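Local coordinates for protein (aminopeptidase) (Ochrobactrum anthropi, PDB 1B65), which acts as an L-aminopeptidase and D-Ala-esterase/amidase, a serine aminopeptidase of family S58 that represents a variant of the Ntn hydrolase fold, at residues Pro54-Val59 with Glu344-Thr349; Pro102-Asn107 with Lys165-Val170. All blocks are in the same frame, centred on the assembly; numbering follows the deposited sequence.

How the interactions relate
Both interactions reach the same four-stranded sheet, in which strands 56-63 and 103-107 run antiparallel as neighbours. Their centres lie about 19 Å apart. Interaction 1 sits at the start of strand 56-63, where it receives a segment from beyond helix 322-342; interaction 2 packs strand 103-107 against helix 160-168. Along the chain, both segments of interaction 2 fall between those of interaction 1. The two are joined directly: Gly58 O is 2.8 Å from Thr106 OG1, and Ser57 OG is 2.9 Å from Asn107 ND2, both probable hydrogen bonds. Val59 also packs on Val104, so one sheet connects the 344-349 segment, from late in the chain, to helix 160-168, which packs on its face.

Interaction 1: Pro54-Val59 with Glu344-Thr349; sequences PARSGV and EDMGGT
Arg56, the residue that reaches Met346, Gly347 and Thr349, has its guanidinium covered on one face by Pro54. The Pro54 CG atom stands 3.6 Å above the plane of that group, over its centre, and the proline ring covers that face. Gly347 N lies over the opposite face, farther off and displaced from the centre. At the edge, and in plane, the methyl of Thr349 meets the terminal nitrogen, with Arg56 NH2 to Thr349 CG2 at 3.7 Å; Gly347 CA approaches the same nitrogen, 3.9 Å from Arg56 NH2. The stem of the arginine is used as well. Met346 has CG anti to the backbone N (chi1 -179°) and stays extended at chi2, which carries its sulfur out to the aliphatic part of Arg56, Met346 SD lying 3.9 Å from Arg56 CG; the bend at chi3 only turns CE aside. The two side chains run antiparallel alongside each other. A bend at chi2 (105°) swings the rest of the arginine away from the line of its stem and over to Gly347 and Thr349. No hydrogen bond links the two segments directly. Instead Arg56 NH2 forms a salt bridge with Asp352 OD2, an atom that is also hydrogen-bonded to Thr349 OG1, while Asn45 OD1 and Leu150 O accept further bonds from the guanidinium. Such a network would be expected to offset the cost of burying the charge. Further along, Ser57 OG is hydrogen-bonded to Asp147 OD2. A buried arginine thus joins the small antiparallel hairpin of strands 346-347 and 355-356 to the beginning of strand 56-63, in the four-stranded sheet of this Ntn hydrolase variant.

Interaction 2: Pro102-Asn107 with Lys165-Val170; sequences PVVITN and KALDNV
Leu167 lays one methyl, CD2, on the ring of Pro102, the residue just ahead of strand 103-107. This is helix-on-sheet packing in the layered alpha-beta-beta-alpha architecture of the Ntn hydrolases: helix 160-168 covers a face of the four-stranded sheet, and within these segments Leu167 carries the contact. The contact is wholly apolar and buried. Leu167 CD2 comes to 3.5 Å from Pro102 CG, a close approach for two carbons, whereas the other ring atom it meets, Pro102 CB, is 4.0 Å from the same Leu167 CD2. The leucine lies roughly perpendicular to the proline side chain, and CD2 is the atom that touches it. Its CB sets off to the side; chi1 (-70°) then takes CG anti to the carbonyl carbon, and chi2 (161°) sets which methyl faces Pro102.

The face is shared with helix 111-125, which belongs to the crossover joining the parallel neighbours 103-107 and 141-145. Thr118 touches both Pro102 and Val104, and Met122 adds to the cover over the proline. Trp121 of that helix lies against Leu167 and gives its NE1 to Asp168 OD1, linking the two helices. Beyond Asp168 the helix runs out in weak backbone bonds, among them Val170 N to Leu167 O at 3.4 Å. Val104 directs its CB toward the helix as well, and the same leucine methyl touches it more loosely, Leu167 CD2 lying 4.3 Å from Val104 CG2.

Interaction 1: Pro54-Val59 with Glu344-Thr349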
loop_
_atom_site.group_PDB
_atom_site.type_symbol
_atom_site.label_atom_id
_atom_site.label_comp_id
_atom_site.label_asym_id
_atom_site.label_seq_id
_atom_site.Cartn_x
_atom_site.Cartn_y
_atom_site.Cartn_z
ATOM N N PRO A 54 9.382 -24.892 30.522
ATOM C CA PRO A 54 8.103 -24.542 31.085
ATOM C C PRO A 54 7.299 -23.624 30.147
ATOM O O PRO A 54 7.871 -22.924 29.321
ATOM C CB PRO A 54 8.428 -23.815 32.385
ATOM C CG PRO A 54 9.898 -23.665 32.451
ATOM C CD PRO A 54 10.475 -24.093 31.124
ATOM N N ALA A 55 6.019 -23.612 30.400
ATOM C CA ALA A 55 5.084 -22.791 29.634
ATOM C C ALA A 55 4.775 -21.538 30.448
ATOM O O ALA A 55 4.356 -21.590 31.593
ATOM C CB ALA A 55 3.801 -23.580 29.410
ATOM N N ARG A 56 5.079 -20.379 29.848
ATOM C CA ARG A 56 4.724 -19.090 30.389
ATOM C C ARG A 56 4.109 -18.309 29.187
ATOM O O ARG A 56 4.923 -17.879 28.394
ATOM C CB ARG A 56 5.912 -18.281 30.901
ATOM C CG ARG A 56 6.444 -18.879 32.221
ATOM C CD ARG A 56 7.708 -19.627 32.013
ATOM N NE ARG A 56 8.458 -20.014 33.231
ATOM C CZ ARG A 56 9.781 -20.085 33.183
ATOM N NH1 ARG A 56 10.430 -19.799 32.055
ATOM N NH2 ARG A 56 10.505 -20.437 34.253
ATOM N N SER A 57 2.798 -18.279 29.087
ATOM C CA SER A 57 2.177 -17.597 27.939
ATOM C C SER A 57 0.747 -17.253 28.295
ATOM O O SER A 57 0.324 -17.268 29.457
ATOM C CB SER A 57 2.256 -18.512 26.716
ATOM O OG SER A 57 2.128 -17.781 25.483
ATOM N N GLY A 58 -0.063 -16.913 27.277
ATOM C CA GLY A 58 -1.448 -16.582 27.642
ATOM C C GLY A 58 -2.061 -15.938 26.397
ATOM O O GLY A 58 -1.480 -15.914 25.330
ATOM N N VAL A 59 -3.208 -15.362 26.715
ATOM C CA VAL A 59 -4.050 -14.739 25.693
ATOM C C VAL A 59 -4.676 -13.457 26.246
ATOM O O VAL A 59 -5.093 -13.397 27.402
ATOM C CB VAL A 59 -5.227 -15.678 25.343
ATOM C CG1 VAL A 59 -6.051 -15.130 24.180
ATOM C CG2 VAL A 59 -4.835 -17.113 24.973
ATOM N N GLU A 344 7.180 -8.406 36.484
ATOM C CA GLU A 344 7.964 -9.035 37.540
ATOM C C GLU A 344 9.004 -9.978 36.940
ATOM O O GLU A 344 8.773 -10.571 35.874
ATOM C CB GLU A 344 7.037 -9.885 38.432
ATOM C CG GLU A 344 5.979 -9.004 39.107
ATOM C CD GLU A 344 4.794 -9.820 39.589
ATOM O OE1 GLU A 344 4.093 -10.439 38.741
ATOM O OE2 GLU A 344 4.559 -9.836 40.814
ATOM N N ASP A 345 10.084 -10.220 37.701
ATOM C CA ASP A 345 11.122 -11.128 37.229
ATOM C C ASP A 345 10.524 -12.454 36.822
ATOM O O ASP A 345 9.581 -12.932 37.462
ATOM C CB ASP A 345 12.150 -11.405 38.334
ATOM C CG ASP A 345 13.029 -10.221 38.615
ATOM O OD1 ASP A 345 12.679 -9.056 38.377
ATOM O OD2 ASP A 345 14.171 -10.498 39.110
ATOM N N MET A 346 11.178 -13.111 35.861
ATOM C CA MET A 346 10.659 -14.408 35.419
ATOM C C MET A 346 11.821 -15.251 34.929
ATOM O O MET A 346 12.757 -14.695 34.362
ATOM C CB MET A 346 9.622 -14.184 34.284
ATOM C CG MET A 346 9.047 -15.552 33.826
ATOM S SD MET A 346 7.727 -15.244 32.633
ATOM C CE MET A 346 6.389 -14.724 33.683
ATOM N N GLY A 347 11.811 -16.545 35.197
ATOM C CA GLY A 347 12.923 -17.370 34.705
ATOM C C GLY A 347 13.892 -17.692 35.845
ATOM O O GLY A 347 13.527 -17.626 37.038
ATOM N N GLY A 348 15.095 -18.115 35.457
ATOM C CA GLY A 348 16.101 -18.447 36.474
ATOM C C GLY A 348 15.943 -19.809 37.092
ATOM O O GLY A 348 16.654 -20.079 38.086
ATOM N N THR A 349 15.077 -20.674 36.589
ATOM C CA THR A 349 14.923 -21.998 37.179
ATOM C C THR A 349 15.944 -22.914 36.500
ATOM O O THR A 349 16.544 -22.568 35.495
ATOM C CB THR A 349 13.536 -22.596 36.891
ATOM O OG1 THR A 349 13.506 -22.942 35.493
ATOM C CG2 THR A 349 12.354 -21.692 37.189
#

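Interaction 2: Pro102-Asn107 with Lys165-Val170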
loop_
_atom_site.group_PDB
_atom_site.type_symbol
_atom_site.label_atom_id
_atom_site.label_comp_id
_atom_site.label_asym_id
_atom_site.label_seq_id
_atom_site.Cartn_x
_atom_site.Cartn_y
_atom_site.Cartn_z
ATOM N N PRO A 102 -13.525 -9.555 18.601
ATOM C CA PRO A 102 -12.446 -9.075 19.423
ATOM C C PRO A 102 -11.092 -9.004 18.728
ATOM O O PRO A 102 -10.870 -9.669 17.697
ATOM C CB PRO A 102 -12.335 -10.178 20.499
ATOM C CG PRO A 102 -12.818 -11.436 19.828
ATOM C CD PRO A 102 -13.861 -10.993 18.828
ATOM N N VAL A 103 -10.188 -8.253 19.326
ATOM C CA VAL A 103 -8.786 -8.338 18.946
ATOM C C VAL A 103 -8.186 -9.330 19.950
ATOM O O VAL A 103 -8.447 -9.190 21.168
ATOM C CB VAL A 103 -8.021 -7.028 18.984
ATOM C CG1 VAL A 103 -6.539 -7.247 18.642
ATOM C CG2 VAL A 103 -8.685 -6.096 17.957
ATOM N N VAL A 104 -7.504 -10.349 19.458
ATOM C CA VAL A 104 -6.953 -11.394 20.347
ATOM C C VAL A 104 -5.459 -11.419 20.169
ATOM O O VAL A 104 -4.965 -11.346 19.033
ATOM C CB VAL A 104 -7.545 -12.782 20.033
ATOM C CG1 VAL A 104 -6.923 -13.863 20.909
ATOM C CG2 VAL A 104 -9.050 -12.788 20.207
ATOM N N ILE A 105 -4.689 -11.374 21.273
ATOM C CA ILE A 105 -3.242 -11.329 21.143
ATOM C C ILE A 105 -2.661 -12.536 21.899
ATOM O O ILE A 105 -3.063 -12.728 23.060
ATOM C CB ILE A 105 -2.646 -10.014 21.685
ATOM C CG1 ILE A 105 -3.497 -8.792 21.289
ATOM C CG2 ILE A 105 -1.231 -9.805 21.093
ATOM C CD1 ILE A 105 -2.996 -7.477 21.868
ATOM N N THR A 106 -1.696 -13.207 21.301
ATOM C CA THR A 106 -1.131 -14.379 22.017
ATOM C C THR A 106 0.322 -14.519 21.606
ATOM O O THR A 106 0.902 -13.494 21.234
ATOM C CB THR A 106 -1.991 -15.612 21.769
ATOM O OG1 THR A 106 -1.481 -16.680 22.590
ATOM C CG2 THR A 106 -2.079 -16.077 20.310
ATOM N N ASN A 107 0.883 -15.729 21.629
ATOM C CA ASN A 107 2.249 -15.937 21.196
ATOM C C ASN A 107 2.228 -16.363 19.722
ATOM O O ASN A 107 1.203 -16.809 19.201
ATOM C CB ASN A 107 2.989 -16.999 22.032
ATOM C CG ASN A 107 2.489 -18.401 21.839
ATOM O OD1 ASN A 107 2.774 -19.102 20.849
ATOM N ND2 ASN A 107 1.686 -18.906 22.803
ATOM N N LYS A 165 -11.508 -18.839 27.736
ATOM C CA LYS A 165 -11.457 -18.225 29.054
ATOM C C LYS A 165 -11.133 -16.735 28.972
ATOM O O LYS A 165 -11.792 -15.926 29.640
ATOM C CB LYS A 165 -10.415 -18.933 29.924
ATOM C CG LYS A 165 -10.816 -18.801 31.392
ATOM C CD LYS A 165 -9.804 -17.942 32.125
ATOM C CE LYS A 165 -9.502 -18.560 33.500
ATOM N NZ LYS A 165 -10.386 -17.855 34.490
ATOM N N ALA A 166 -10.181 -16.349 28.120
ATOM C CA ALA A 166 -9.866 -14.923 27.963
ATOM C C ALA A 166 -11.074 -14.167 27.426
ATOM O O ALA A 166 -11.398 -13.084 27.920
ATOM C CB ALA A 166 -8.632 -14.693 27.106
ATOM N N LEU A 167 -11.733 -14.702 26.391
ATOM C CA LEU A 167 -12.899 -14.075 25.800
ATOM C C LEU A 167 -14.053 -13.959 26.787
ATOM O O LEU A 167 -14.758 -12.940 26.865
ATOM C CB LEU A 167 -13.340 -14.913 24.582
ATOM C CG LEU A 167 -12.335 -14.815 23.402
ATOM C CD1 LEU A 167 -12.539 -15.979 22.446
ATOM C CD2 LEU A 167 -12.545 -13.480 22.686
ATOM N N ASP A 168 -14.296 -15.020 27.551
ATOM C CA ASP A 168 -15.363 -15.028 28.562
ATOM C C ASP A 168 -15.043 -14.119 29.741
ATOM O O ASP A 168 -15.938 -13.685 30.490
ATOM C CB ASP A 168 -15.578 -16.475 29.048
ATOM C CG ASP A 168 -16.361 -17.324 28.076
ATOM O OD1 ASP A 168 -17.018 -16.871 27.129
ATOM O OD2 ASP A 168 -16.360 -18.561 28.257
ATOM N N ASN A 169 -13.794 -13.761 29.987
ATOM C CA ASN A 169 -13.401 -12.898 31.082
ATOM C C ASN A 169 -13.408 -11.416 30.715
ATOM O O ASN A 169 -12.985 -10.616 31.556
ATOM C CB ASN A 169 -11.954 -13.208 31.498
ATOM C CG ASN A 169 -11.829 -14.409 32.416
ATOM O OD1 ASN A 169 -12.844 -14.958 32.846
ATOM N ND2 ASN A 169 -10.558 -14.755 32.641
ATOM N N VAL A 170 -13.736 -11.039 29.481
ATOM C CA VAL A 170 -13.661 -9.619 29.139
ATOM C C VAL A 170 -14.507 -8.775 30.085
ATOM O O VAL A 170 -15.614 -9.206 30.411
ATOM C CB VAL A 170 -14.014 -9.248 27.698
ATOM C CG1 VAL A 170 -13.144 -10.043 26.702
ATOM C CG2 VAL A 170 -15.473 -9.439 27.389
#